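Local structure of alcohol dehydrogenase (Aeropyrum pernix, 1H2B) at residues 104-109 and 124-129; 117-122 and 309-314; 44-49 and 141-146; 16-21 and 74-79. The protein probably catalyses the NAD+-dependent oxidation of alcohols, as a zinc-containing alcohol dehydrogenase whose subunits bind the dinucleotide and zinc. All coordinates share one frame; numbering follows the deposited sequence.

The four contacts are all buried, and the separation of their segments along the chain ranges from 15 residues in contact 1 to 187 in contact 2. Contacts 1 and 3 lie within the GroES-like region, with contact 1 nested in the chain loop that contact 3 closes; their centres are 13 Å apart. Contact 4 comes first to closure, pairing strand 17-21 with 75-76 and running on to a ligand of the zinc that binds octanoate. Contact 2 ties the loop after helix 113-116 to helix 312-323, just beyond the parallel nucleotide-binding sheet. It touches contact 1, with centres 10 Å apart, so the lobe around the second zinc packs directly against the loop that meets the coenzyme.

Contact 1: residues 104-109 and 124-129; sequences HPAVTD and ENLEFP. With ZN (zinc ion), chain K.
Two groups grip OD1 of Asp-109: a zinc ion at 2.4 Å and the backbone N-H of Thr-111. The other oxygen, OD2, serves the contact itself, accepting from Asn-125 ND2 at 2.9 Å. That donor arrives nearly in line with the C-O bond, the amide plane of Asn-125 standing 81° from the carboxylate plane. Cys-112 and Cys-115 also bind this metal, in the lobe that carries the structural zinc in this enzyme family. Farther along, the two loops run in roughly opposite directions and form a single antiparallel bridge, in which Val-107 N gives a 2.8 Å bond to Glu-127 O and Glu-127 N returns one to Val-107 O. Val-107 CG2 rests on CD of Pro-129 at 3.7 Å. At the end remote from the metal, Phe-128 has CG anti to its backbone N (chi1 -160°), and its ring runs alongside Pro-105, CZ coming within 3.4 Å of Pro-105 CB. The carbonyl oxygen of Pro-105 sits over one ring face, offset to the rim, and a water donating to both Pro-105 O and Pro-129 O bridges the loops. Phe-128 also touches the octanoate and lies against His-79. An alanine in place of Phe-128 would probably open a gap between Pro-105 and the octanoate, leaving the proline ring without its aromatic neighbour. At the other end the metal probably draws the charge of Asp-109 toward OD1 and keeps the carboxylate ionised, with OD2 still able to hold the second loop through Asn-125.

Contact 2: residues 117-122 and 309-314; sequences AGEDMH and VGNYVE. With NAJ (nicotinamide-adenine-dinucleotide (acidic form)), chain I.
Asp-120 and Glu-119 reach across to the start of helix 312-323, where Asn-311 and Glu-314 form a capping box. Asp-120 OD1 accepts from Tyr-312 N at 2.8 Å, the donor standing well above the carboxylate plane. Glu-119 OE1 takes the amide of Asn-311 at 3.2 Å from ND2, again from above the carboxylate plane, though nearly in the plane of the amide. CG of Asn-311 lies between its backbone N and carbonyl carbon (chi1 65°); from there OD1 accepts Glu-314 N at 2.8 Å, while Asn-311 N bonds to Glu-314 OE1. An alanine in place of Asn-311 would probably leave Glu-314 N without its cap and Glu-119 OE1 without the amide. Toward the cleft, Met-121 SD packs on Val-309 CB at 3.8 Å, its chain folded back at both chi2 and chi3. In the second shell, Arg-175 forms salt bridges with both Glu-119 OE1 and Glu-314 OE1. Arg-116 of a neighbouring subunit makes a salt bridge with Asp-120 OD2 and a cation-pi contact with Tyr-312. Gly-118, with positive phi, closes helix 113-116 in a Schellman motif. On the cleft side, Val-309 N donates to the carboxamide oxygen O7N of the dinucleotide at 2.7 Å.

Contact 3: residues 44-49 and 141-146; sequences VIVRIA and MRTSHR
Val-44, Ile-45 and Val-46 pair with Thr-143, Arg-142 and Met-141 as antiparallel strands, their axes 4.6 Å apart at closest and 143° between their directions. Val-44 with Thr-143 and Val-46 with Met-141 are hydrogen-bonded pairs; Val-46 N reaches Met-141 O at 2.8 Å in an almost straight bond, and Thr-143 N reaches Val-44 O at the same length. Between them Ile-45 and Arg-142 form a non-hydrogen-bonded pair with alpha carbons 4.3 Å apart, where CA-H...O contacts run from Arg-142 CA to Val-44 O and from Ile-45 CA to Met-141 O. On the face shared by Val-44 and Thr-143 the two side chains lie side by side, pointing the same way, with Val-44 CB 4.0 Å from Thr-143 CG2. Val-44 CG2, the branch anti to the carbonyl carbon, touches His-145 CB at 3.9 Å just past the strand's end. These strands belong to the mixed sheet of the GroES-like catalytic domain, and this same face is packed by Val-101 and Leu-103 of strand 100-103. On the other face Ile-45 CG1 meets the aliphatic base of Arg-142, 4.0 Å from its CB. The arginine chain then runs out extended from CG to NE, its NH1 forming a salt bridge with Glu-39 and a hydrogen bond with Arg-37 O, and the residue makes a cation-pi contact with Phe-42. Where the first strand nears its corner, Ile-48 turns its CD1 back to Met-141 CB at 4.1 Å. Past the second strand, Ser-144 OG accepts from Arg-146 N, an ST turn that starts the 3-10 segment.

Contact 4: residues 16-21 and 74-79; sequences LKAARL and PYTLGH. With ZN (zinc ion), chain J; OCA (octanoic acid (caprylic acid)), chain H.
Arg-20 NE donates to Thr-76 OG1 at 2.9 Å, the hydroxyl oxygen lying at the edge of the guanidinium and tilted 17° from its plane. The arginine chain bends at chi3 (86°), which brings NE to the hydroxyl of Thr-76, and NH2 goes on to a salt bridge with Asp-134. OD1 of that aspartate also accepts Thr-76 N, so one oxygen of Asp-134 meets both residues. The strands are the 17-21 and 75-76 members of a small antiparallel sheet of three, with 17-21 in the middle. Leu-21 and Tyr-75 are a hydrogen-bonded pair, Leu-21 N giving to Tyr-75 O at 2.9 Å and Tyr-75 N giving in return to Leu-21 O. Next along, Leu-77 N reaches Ala-19 O at 3.2 Å, beyond the last bridge. Pro-74, which follows a cis peptide bond, lays its carbonyl oxygen over one face of the Arg-20 guanidinium, while its CG approaches NH1 at 3.9 Å. The rest is mainly packing. Leu-77 CD2 meets Leu-21 CB at 3.9 Å, the two leucines crossing at a slant, and Ala-18 CB sits against OG1 and CG2 of Thr-76. Tyr-75 brings its ring back toward Leu-21, CE2 to CD1 4.4 Å, and also touches Leu-60 of helix 55-61. Gly-78, whose backbone angles by themselves would jam a beta carbon against the preceding carbonyl, carries the chain on to His-79, one of three protein ligands of the active-site zinc with Cys-54 and Asp-168. His-79 NE2 lies 2.1 Å from the zinc, to which the octanoate contributes O1 at 1.9 Å.

Contact 1: residues 104-109 and 124-129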
# COMPACT_ATOMS: atom_id res chain seq x y z
N HIS B 104 -6.00 19.71 18.02
CA HIS B 104 -5.31 19.60 16.74
C HIS B 104 -4.99 21.01 16.23
O HIS B 104 -5.81 21.92 16.37
CB HIS B 104 -6.22 18.92 15.72
CG HIS B 104 -5.51 18.56 14.46
ND1 HIS B 104 -5.25 19.49 13.48
CD2 HIS B 104 -4.91 17.41 14.07
CE1 HIS B 104 -4.53 18.92 12.51
NE2 HIS B 104 -4.31 17.66 12.86
N PRO B 105 -3.78 21.25 15.74
CA PRO B 105 -3.42 22.65 15.46
C PRO B 105 -4.12 23.28 14.27
O PRO B 105 -4.02 24.49 14.15
CB PRO B 105 -1.89 22.61 15.27
CG PRO B 105 -1.52 21.16 15.14
CD PRO B 105 -2.65 20.32 15.55
N ALA B 106 -4.76 22.52 13.39
CA ALA B 106 -5.46 23.06 12.22
C ALA B 106 -6.93 23.30 12.54
O ALA B 106 -7.55 22.50 13.23
CB ALA B 106 -5.39 22.06 11.07
N VAL B 107 -7.45 24.42 12.09
CA VAL B 107 -8.86 24.70 12.17
C VAL B 107 -9.39 24.58 10.74
O VAL B 107 -9.01 25.36 9.86
CB VAL B 107 -9.09 26.14 12.75
CG1 VAL B 107 -10.57 26.55 12.53
CG2 VAL B 107 -8.74 26.17 14.22
N THR B 108 -10.24 23.58 10.49
CA THR B 108 -10.67 23.24 9.13
C THR B 108 -12.20 23.22 8.98
O THR B 108 -12.90 23.05 9.96
CB THR B 108 -10.12 21.84 8.72
OG1 THR B 108 -10.60 20.87 9.64
CG2 THR B 108 -8.60 21.77 8.89
N ASP B 109 -12.69 23.35 7.74
CA ASP B 109 -14.14 23.37 7.42
C ASP B 109 -14.87 22.01 7.42
O ASP B 109 -16.07 21.92 7.73
CB ASP B 109 -14.43 24.13 6.10
CG ASP B 109 -13.68 23.56 4.88
OD1 ASP B 109 -13.49 22.32 4.78
OD2 ASP B 109 -13.27 24.27 3.93
N GLU B 124 -8.65 23.16 2.20
CA GLU B 124 -8.61 24.41 1.43
C GLU B 124 -8.68 25.68 2.26
O GLU B 124 -8.01 26.67 1.95
CB GLU B 124 -9.76 24.42 0.41
CG GLU B 124 -9.54 23.48 -0.77
CD GLU B 124 -9.49 24.22 -2.09
OE1 GLU B 124 -10.27 25.20 -2.25
OE2 GLU B 124 -8.67 23.84 -2.97
N ASN B 125 -9.47 25.67 3.31
CA ASN B 125 -9.69 26.92 4.05
C ASN B 125 -9.00 26.90 5.40
O ASN B 125 -9.52 27.44 6.38
CB ASN B 125 -11.19 27.20 4.21
CG ASN B 125 -11.87 27.55 2.89
OD1 ASN B 125 -11.39 28.40 2.13
ND2 ASN B 125 -13.00 26.89 2.62
N LEU B 126 -7.84 26.28 5.44
CA LEU B 126 -7.11 26.03 6.69
C LEU B 126 -6.65 27.31 7.38
O LEU B 126 -6.06 28.20 6.77
CB LEU B 126 -5.87 25.17 6.37
CG LEU B 126 -5.12 24.56 7.54
CD1 LEU B 126 -5.93 24.50 8.77
CD2 LEU B 126 -4.86 23.15 7.11
N GLU B 127 -6.92 27.38 8.68
CA GLU B 127 -6.37 28.42 9.57
C GLU B 127 -5.61 27.67 10.67
O GLU B 127 -5.90 26.50 10.91
CB GLU B 127 -7.54 29.20 10.15
CG GLU B 127 -8.30 29.94 9.06
CD GLU B 127 -9.21 31.04 9.57
OE1 GLU B 127 -10.43 30.80 9.70
OE2 GLU B 127 -8.70 32.16 9.84
N PHE B 128 -4.61 28.30 11.27
CA PHE B 128 -3.70 27.57 12.14
C PHE B 128 -3.37 28.48 13.30
O PHE B 128 -2.45 29.33 13.19
CB PHE B 128 -2.47 27.17 11.30
CG PHE B 128 -1.63 26.02 11.85
CD1 PHE B 128 -1.50 24.83 11.12
CD2 PHE B 128 -0.88 26.17 13.00
CE1 PHE B 128 -0.70 23.79 11.60
CE2 PHE B 128 -0.06 25.14 13.48
CZ PHE B 128 0.02 23.93 12.77
N PRO B 129 -4.10 28.36 14.42
CA PRO B 129 -3.79 29.16 15.61
C PRO B 129 -2.29 29.13 15.99
O PRO B 129 -1.63 28.08 16.06
CB PRO B 129 -4.64 28.53 16.69
CG PRO B 129 -5.91 28.10 15.89
CD PRO B 129 -5.30 27.53 14.63
ZN ZN K . -11.37 21.40 4.31
O HOH W 1 -2.81 25.62 16.40

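Contact 2: residues 117-122 and 309-314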
# COMPACT_ATOMS: atom_id res chain seq x y z
N ALA B 117 -11.56 13.55 2.70
CA ALA B 117 -10.67 12.40 2.66
C ALA B 117 -9.90 12.22 3.98
O ALA B 117 -9.14 11.24 4.14
CB ALA B 117 -9.68 12.51 1.50
N GLY B 118 -10.03 13.19 4.88
CA GLY B 118 -9.44 13.03 6.19
C GLY B 118 -8.07 13.67 6.36
O GLY B 118 -7.41 13.43 7.36
N GLU B 119 -7.65 14.47 5.40
CA GLU B 119 -6.30 15.08 5.49
C GLU B 119 -6.39 16.54 5.95
O GLU B 119 -6.41 17.46 5.12
CB GLU B 119 -5.53 14.96 4.17
CG GLU B 119 -5.15 13.51 3.84
CD GLU B 119 -4.02 12.94 4.68
OE1 GLU B 119 -3.80 13.38 5.82
OE2 GLU B 119 -3.36 12.00 4.20
N ASP B 120 -6.48 16.74 7.27
CA ASP B 120 -6.73 18.06 7.83
C ASP B 120 -5.73 19.08 7.35
O ASP B 120 -6.10 20.23 7.13
CB ASP B 120 -6.65 18.04 9.35
CG ASP B 120 -7.66 17.10 9.98
OD1 ASP B 120 -7.55 15.84 9.80
OD2 ASP B 120 -8.58 17.57 10.71
N MET B 121 -4.45 18.68 7.19
CA MET B 121 -3.44 19.66 6.79
C MET B 121 -3.55 20.12 5.36
O MET B 121 -2.85 21.05 4.95
CB MET B 121 -2.01 19.16 7.10
CG MET B 121 -1.73 18.82 8.59
SD MET B 121 -2.13 20.20 9.68
CE MET B 121 -1.13 21.45 9.01
N HIS B 122 -4.47 19.52 4.60
CA HIS B 122 -4.59 19.87 3.19
C HIS B 122 -5.95 20.47 2.88
O HIS B 122 -6.34 20.61 1.71
CB HIS B 122 -4.22 18.67 2.34
CG HIS B 122 -2.78 18.31 2.51
ND1 HIS B 122 -1.75 19.11 2.07
CD2 HIS B 122 -2.20 17.29 3.18
CE1 HIS B 122 -0.59 18.58 2.44
NE2 HIS B 122 -0.84 17.47 3.11
N VAL B 309 2.90 17.91 10.02
CA VAL B 309 2.02 17.76 11.19
C VAL B 309 1.32 16.42 11.10
O VAL B 309 1.98 15.41 11.02
CB VAL B 309 1.10 19.01 11.35
CG1 VAL B 309 0.47 19.04 12.77
CG2 VAL B 309 1.87 20.33 11.19
N GLY B 310 -0.02 16.38 11.17
CA GLY B 310 -0.71 15.12 10.88
C GLY B 310 -2.19 15.38 10.89
O GLY B 310 -2.66 16.52 11.01
N ASN B 311 -2.95 14.31 10.69
CA ASN B 311 -4.39 14.50 10.58
C ASN B 311 -5.09 14.18 11.92
O ASN B 311 -4.44 13.82 12.90
CB ASN B 311 -4.94 13.75 9.37
CG ASN B 311 -4.81 12.25 9.48
OD1 ASN B 311 -4.91 11.68 10.57
ND2 ASN B 311 -4.56 11.58 8.34
N TYR B 312 -6.41 14.36 11.94
CA TYR B 312 -7.13 14.23 13.21
C TYR B 312 -7.10 12.81 13.72
O TYR B 312 -6.93 12.58 14.92
CB TYR B 312 -8.55 14.67 13.00
CG TYR B 312 -9.40 14.69 14.24
CD1 TYR B 312 -9.43 15.81 15.09
CD2 TYR B 312 -10.17 13.60 14.55
CE1 TYR B 312 -10.23 15.87 16.21
CE2 TYR B 312 -11.00 13.61 15.71
CZ TYR B 312 -11.02 14.74 16.52
OH TYR B 312 -11.84 14.76 17.65
N VAL B 313 -7.24 11.87 12.81
CA VAL B 313 -7.20 10.46 13.22
C VAL B 313 -5.83 10.10 13.82
O VAL B 313 -5.74 9.41 14.84
CB VAL B 313 -7.62 9.52 12.07
CG1 VAL B 313 -7.26 8.07 12.36
CG2 VAL B 313 -9.14 9.69 11.82
N GLU B 314 -4.78 10.60 13.20
CA GLU B 314 -3.42 10.38 13.72
C GLU B 314 -3.25 10.98 15.13
O GLU B 314 -2.63 10.36 15.99
CB GLU B 314 -2.39 10.98 12.75
CG GLU B 314 -2.29 10.08 11.52
CD GLU B 314 -1.55 10.70 10.33
OE1 GLU B 314 -1.44 11.95 10.24
OE2 GLU B 314 -1.10 9.90 9.48
PA NAJ I . 14.31 21.40 18.78
O1A NAJ I . 15.08 22.70 18.82
O2A NAJ I . 13.60 20.91 20.06
O5B NAJ I . 15.24 20.16 18.41
C5B NAJ I . 16.28 20.24 17.43
C4B NAJ I . 17.27 19.17 17.84
O4B NAJ I . 18.24 19.06 16.78
C3B NAJ I . 18.00 19.47 19.16
O3B NAJ I . 17.98 18.34 20.05
C2B NAJ I . 19.38 19.80 18.60
O2B NAJ I . 20.44 19.60 19.54
C1B NAJ I . 19.51 18.88 17.38
N9A NAJ I . 20.52 19.28 16.41
C8A NAJ I . 20.97 20.56 16.03
N7A NAJ I . 21.91 20.44 15.06
C5A NAJ I . 22.07 19.11 14.81
C6A NAJ I . 22.87 18.40 13.94
N6A NAJ I . 23.76 18.99 13.13
N1A NAJ I . 22.74 17.04 13.89
C2A NAJ I . 21.89 16.35 14.74
N3A NAJ I . 21.12 17.05 15.60
C4A NAJ I . 21.22 18.41 15.64
O3 NAJ I . 13.29 21.54 17.57
PN NAJ I . 11.80 20.92 17.42
O1N NAJ I . 10.82 21.82 18.00
O2N NAJ I . 11.82 19.50 17.81
O5D NAJ I . 11.62 21.10 15.83
C5D NAJ I . 12.44 20.32 14.97
C4D NAJ I . 12.32 20.83 13.55
O4D NAJ I . 11.02 20.45 13.06
C3D NAJ I . 12.35 22.36 13.43
O3D NAJ I . 12.86 22.69 12.13
C2D NAJ I . 10.87 22.74 13.51
O2D NAJ I . 10.54 23.99 12.97
C1D NAJ I . 10.30 21.59 12.65
N1N NAJ I . 8.87 21.31 12.72
C2N NAJ I . 8.33 20.72 11.62
C3N NAJ I . 6.99 20.36 11.62
C7N NAJ I . 6.38 19.77 10.39
O7N NAJ I . 5.06 19.54 10.46
N7N NAJ I . 7.05 19.41 9.29
C4N NAJ I . 6.15 20.56 12.77
C5N NAJ I . 6.83 21.01 13.94
C6N NAJ I . 8.15 21.40 13.89
O HOH W 2 -8.14 12.15 9.75

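Contact 3: residues 44-49 and 141-146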
# COMPACT_ATOMS: atom_id res chain seq x y z
N VAL B 44 -15.54 27.14 19.62
CA VAL B 44 -15.06 26.69 20.93
C VAL B 44 -14.03 27.66 21.47
O VAL B 44 -13.17 28.09 20.73
CB VAL B 44 -14.37 25.28 20.88
CG1 VAL B 44 -13.73 24.93 22.22
CG2 VAL B 44 -15.37 24.22 20.46
N ILE B 45 -14.17 28.04 22.73
CA ILE B 45 -13.07 28.74 23.42
C ILE B 45 -12.52 27.85 24.54
O ILE B 45 -13.27 27.28 25.34
CB ILE B 45 -13.51 30.13 23.96
CG1 ILE B 45 -13.83 31.04 22.78
CG2 ILE B 45 -12.37 30.74 24.84
CD1 ILE B 45 -14.60 32.31 23.19
N VAL B 46 -11.19 27.74 24.58
CA VAL B 46 -10.49 26.94 25.57
C VAL B 46 -9.73 27.83 26.52
O VAL B 46 -9.12 28.81 26.08
CB VAL B 46 -9.50 25.97 24.84
CG1 VAL B 46 -8.61 25.25 25.81
CG2 VAL B 46 -10.28 25.00 23.97
N ARG B 47 -9.81 27.50 27.80
CA ARG B 47 -8.89 27.99 28.83
C ARG B 47 -7.61 27.16 28.76
O ARG B 47 -7.62 25.94 29.05
CB ARG B 47 -9.56 27.94 30.21
CG ARG B 47 -8.64 28.32 31.34
CD ARG B 47 -9.35 28.34 32.72
NE ARG B 47 -10.00 27.09 33.11
CZ ARG B 47 -9.46 26.14 33.88
NH1 ARG B 47 -8.19 26.27 34.30
NH2 ARG B 47 -10.17 25.06 34.21
N ILE B 48 -6.53 27.79 28.30
CA ILE B 48 -5.27 27.08 28.13
C ILE B 48 -4.71 26.59 29.45
O ILE B 48 -4.64 27.36 30.43
CB ILE B 48 -4.29 28.01 27.44
CG1 ILE B 48 -4.81 28.39 26.05
CG2 ILE B 48 -2.82 27.40 27.40
CD1 ILE B 48 -4.71 27.21 24.95
N ALA B 49 -4.33 25.31 29.47
CA ALA B 49 -3.61 24.70 30.62
C ALA B 49 -2.12 24.53 30.33
O ALA B 49 -1.28 24.66 31.21
CB ALA B 49 -4.25 23.35 31.02
N MET B 141 -8.16 30.76 24.18
CA MET B 141 -7.96 30.69 22.74
C MET B 141 -9.19 30.10 22.09
O MET B 141 -9.76 29.15 22.59
CB MET B 141 -6.75 29.76 22.43
CG MET B 141 -6.37 29.83 20.96
SD MET B 141 -5.16 28.49 20.53
CE MET B 141 -6.38 27.25 19.94
N ARG B 142 -9.61 30.71 20.98
CA ARG B 142 -10.68 30.17 20.15
C ARG B 142 -10.19 29.15 19.13
O ARG B 142 -9.04 29.23 18.59
CB ARG B 142 -11.52 31.29 19.53
CG ARG B 142 -10.84 32.12 18.46
CD ARG B 142 -11.71 33.26 17.94
NE ARG B 142 -11.16 33.81 16.71
CZ ARG B 142 -11.87 34.54 15.85
NH1 ARG B 142 -13.15 34.85 16.11
NH2 ARG B 142 -11.31 35.01 14.73
N THR B 143 -11.06 28.17 18.86
CA THR B 143 -10.74 27.13 17.91
C THR B 143 -12.04 26.54 17.38
O THR B 143 -13.10 27.07 17.73
CB THR B 143 -9.81 26.08 18.57
OG1 THR B 143 -9.40 25.15 17.57
CG2 THR B 143 -10.52 25.25 19.64
N SER B 144 -11.95 25.45 16.60
CA SER B 144 -13.13 24.76 16.06
C SER B 144 -13.35 23.47 16.84
O SER B 144 -12.42 22.80 17.27
CB SER B 144 -12.93 24.40 14.60
OG SER B 144 -13.96 23.48 14.17
N HIS B 145 -14.62 23.08 17.03
CA HIS B 145 -14.91 21.81 17.68
C HIS B 145 -14.28 20.66 16.89
O HIS B 145 -13.95 19.63 17.50
CB HIS B 145 -16.44 21.57 17.82
CG HIS B 145 -17.11 21.23 16.54
ND1 HIS B 145 -17.61 22.19 15.68
CD2 HIS B 145 -17.35 20.03 15.94
CE1 HIS B 145 -18.11 21.60 14.60
NE2 HIS B 145 -17.98 20.30 14.74
N ARG B 146 -14.07 20.87 15.58
CA ARG B 146 -13.44 19.83 14.74
C ARG B 146 -11.98 19.59 15.14
O ARG B 146 -11.41 18.56 14.77
CB ARG B 146 -13.50 20.17 13.25
CG ARG B 146 -14.91 20.05 12.71
CD ARG B 146 -14.97 20.27 11.21
NE ARG B 146 -14.86 18.97 10.56
CZ ARG B 146 -13.79 18.53 9.91
NH1 ARG B 146 -12.71 19.29 9.79
NH2 ARG B 146 -13.80 17.33 9.37

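Contact 4: residues 16-21 and 74-79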
# COMPACT_ATOMS: atom_id res chain seq x y z
N LEU B 16 -6.66 37.35 29.94
CA LEU B 16 -6.43 38.30 28.81
C LEU B 16 -4.96 38.74 28.66
O LEU B 16 -4.68 39.69 27.94
CB LEU B 16 -7.37 39.51 28.89
CG LEU B 16 -8.74 39.41 29.59
CD1 LEU B 16 -9.35 40.82 29.76
CD2 LEU B 16 -9.75 38.47 28.90
N LYS B 17 -4.04 38.07 29.34
CA LYS B 17 -2.61 38.17 28.99
C LYS B 17 -2.32 37.31 27.76
O LYS B 17 -2.87 36.20 27.64
CB LYS B 17 -1.72 37.71 30.14
CG LYS B 17 -1.56 38.75 31.26
CD LYS B 17 -0.96 40.07 30.74
CE LYS B 17 -0.79 41.10 31.86
NZ LYS B 17 -0.85 42.50 31.35
N ALA B 18 -1.45 37.80 26.87
CA ALA B 18 -1.01 37.01 25.71
C ALA B 18 0.43 37.35 25.29
O ALA B 18 0.88 38.46 25.48
CB ALA B 18 -1.95 37.24 24.54
N ALA B 19 1.14 36.40 24.68
CA ALA B 19 2.47 36.66 24.11
C ALA B 19 2.34 36.85 22.61
O ALA B 19 1.95 35.91 21.88
CB ALA B 19 3.43 35.51 24.45
N ARG B 20 2.62 38.07 22.13
CA ARG B 20 2.30 38.42 20.75
C ARG B 20 3.47 38.90 19.94
O ARG B 20 4.34 39.61 20.46
CB ARG B 20 1.20 39.46 20.68
CG ARG B 20 0.08 39.17 21.67
CD ARG B 20 -1.11 40.03 21.41
NE ARG B 20 -2.01 39.46 20.41
CZ ARG B 20 -2.88 40.16 19.71
NH1 ARG B 20 -2.98 41.49 19.85
NH2 ARG B 20 -3.65 39.53 18.85
N LEU B 21 3.48 38.48 18.69
CA LEU B 21 4.47 38.90 17.71
C LEU B 21 3.99 40.20 17.08
O LEU B 21 2.98 40.20 16.38
CB LEU B 21 4.63 37.82 16.62
CG LEU B 21 5.79 37.93 15.64
CD1 LEU B 21 5.92 36.60 14.93
CD2 LEU B 21 5.60 39.03 14.60
N PRO B 74 -0.25 42.66 14.96
CA PRO B 74 0.24 41.54 15.79
C PRO B 74 -0.70 40.34 15.90
O PRO B 74 -1.91 40.44 15.66
CB PRO B 74 0.35 42.18 17.17
CG PRO B 74 -0.72 43.23 17.17
CD PRO B 74 -0.76 43.77 15.79
N TYR B 75 -0.11 39.20 16.29
CA TYR B 75 -0.89 38.02 16.66
C TYR B 75 -0.19 37.20 17.72
O TYR B 75 1.03 37.25 17.89
CB TYR B 75 -1.23 37.15 15.45
CG TYR B 75 -0.09 36.41 14.77
CD1 TYR B 75 0.02 35.01 14.88
CD2 TYR B 75 0.84 37.08 13.98
CE1 TYR B 75 1.04 34.32 14.20
CE2 TYR B 75 1.84 36.40 13.32
CZ TYR B 75 1.94 35.02 13.43
OH TYR B 75 2.94 34.38 12.73
N THR B 76 -1.00 36.42 18.43
CA THR B 76 -0.53 35.64 19.54
C THR B 76 -0.00 34.30 19.02
O THR B 76 -0.65 33.65 18.20
CB THR B 76 -1.72 35.37 20.44
OG1 THR B 76 -2.17 36.63 20.95
CG2 THR B 76 -1.33 34.57 21.68
N LEU B 77 1.19 33.93 19.49
CA LEU B 77 1.75 32.65 19.02
C LEU B 77 1.22 31.51 19.90
O LEU B 77 0.51 31.73 20.90
CB LEU B 77 3.29 32.68 19.05
CG LEU B 77 4.03 33.62 18.09
CD1 LEU B 77 5.47 33.07 17.79
CD2 LEU B 77 3.31 34.11 16.87
N GLY B 78 1.58 30.29 19.52
CA GLY B 78 1.38 29.08 20.34
C GLY B 78 0.45 28.11 19.63
O GLY B 78 -0.77 28.35 19.59
N HIS B 79 0.99 27.00 19.11
CA HIS B 79 0.16 26.08 18.32
C HIS B 79 0.19 24.63 18.85
O HIS B 79 -0.20 23.69 18.12
CB HIS B 79 0.59 26.09 16.84
CG HIS B 79 2.05 25.78 16.65
ND1 HIS B 79 3.03 26.75 16.72
CD2 HIS B 79 2.68 24.62 16.34
CE1 HIS B 79 4.20 26.18 16.51
NE2 HIS B 79 4.03 24.89 16.30
ZN ZN J . 5.39 23.42 15.80
C1 OCA H . 4.53 23.44 13.00
C2 OCA H . 4.77 23.84 11.54
C3 OCA H . 3.47 23.74 10.72
C4 OCA H . 3.49 24.46 9.39
C5 OCA H . 2.10 24.44 8.77
C6 OCA H . 2.11 24.94 7.33
C7 OCA H . 0.76 24.84 6.64
C8 OCA H . 0.89 25.37 5.22
O1 OCA H . 5.43 23.63 13.87
O2 OCA H . 3.46 22.90 13.34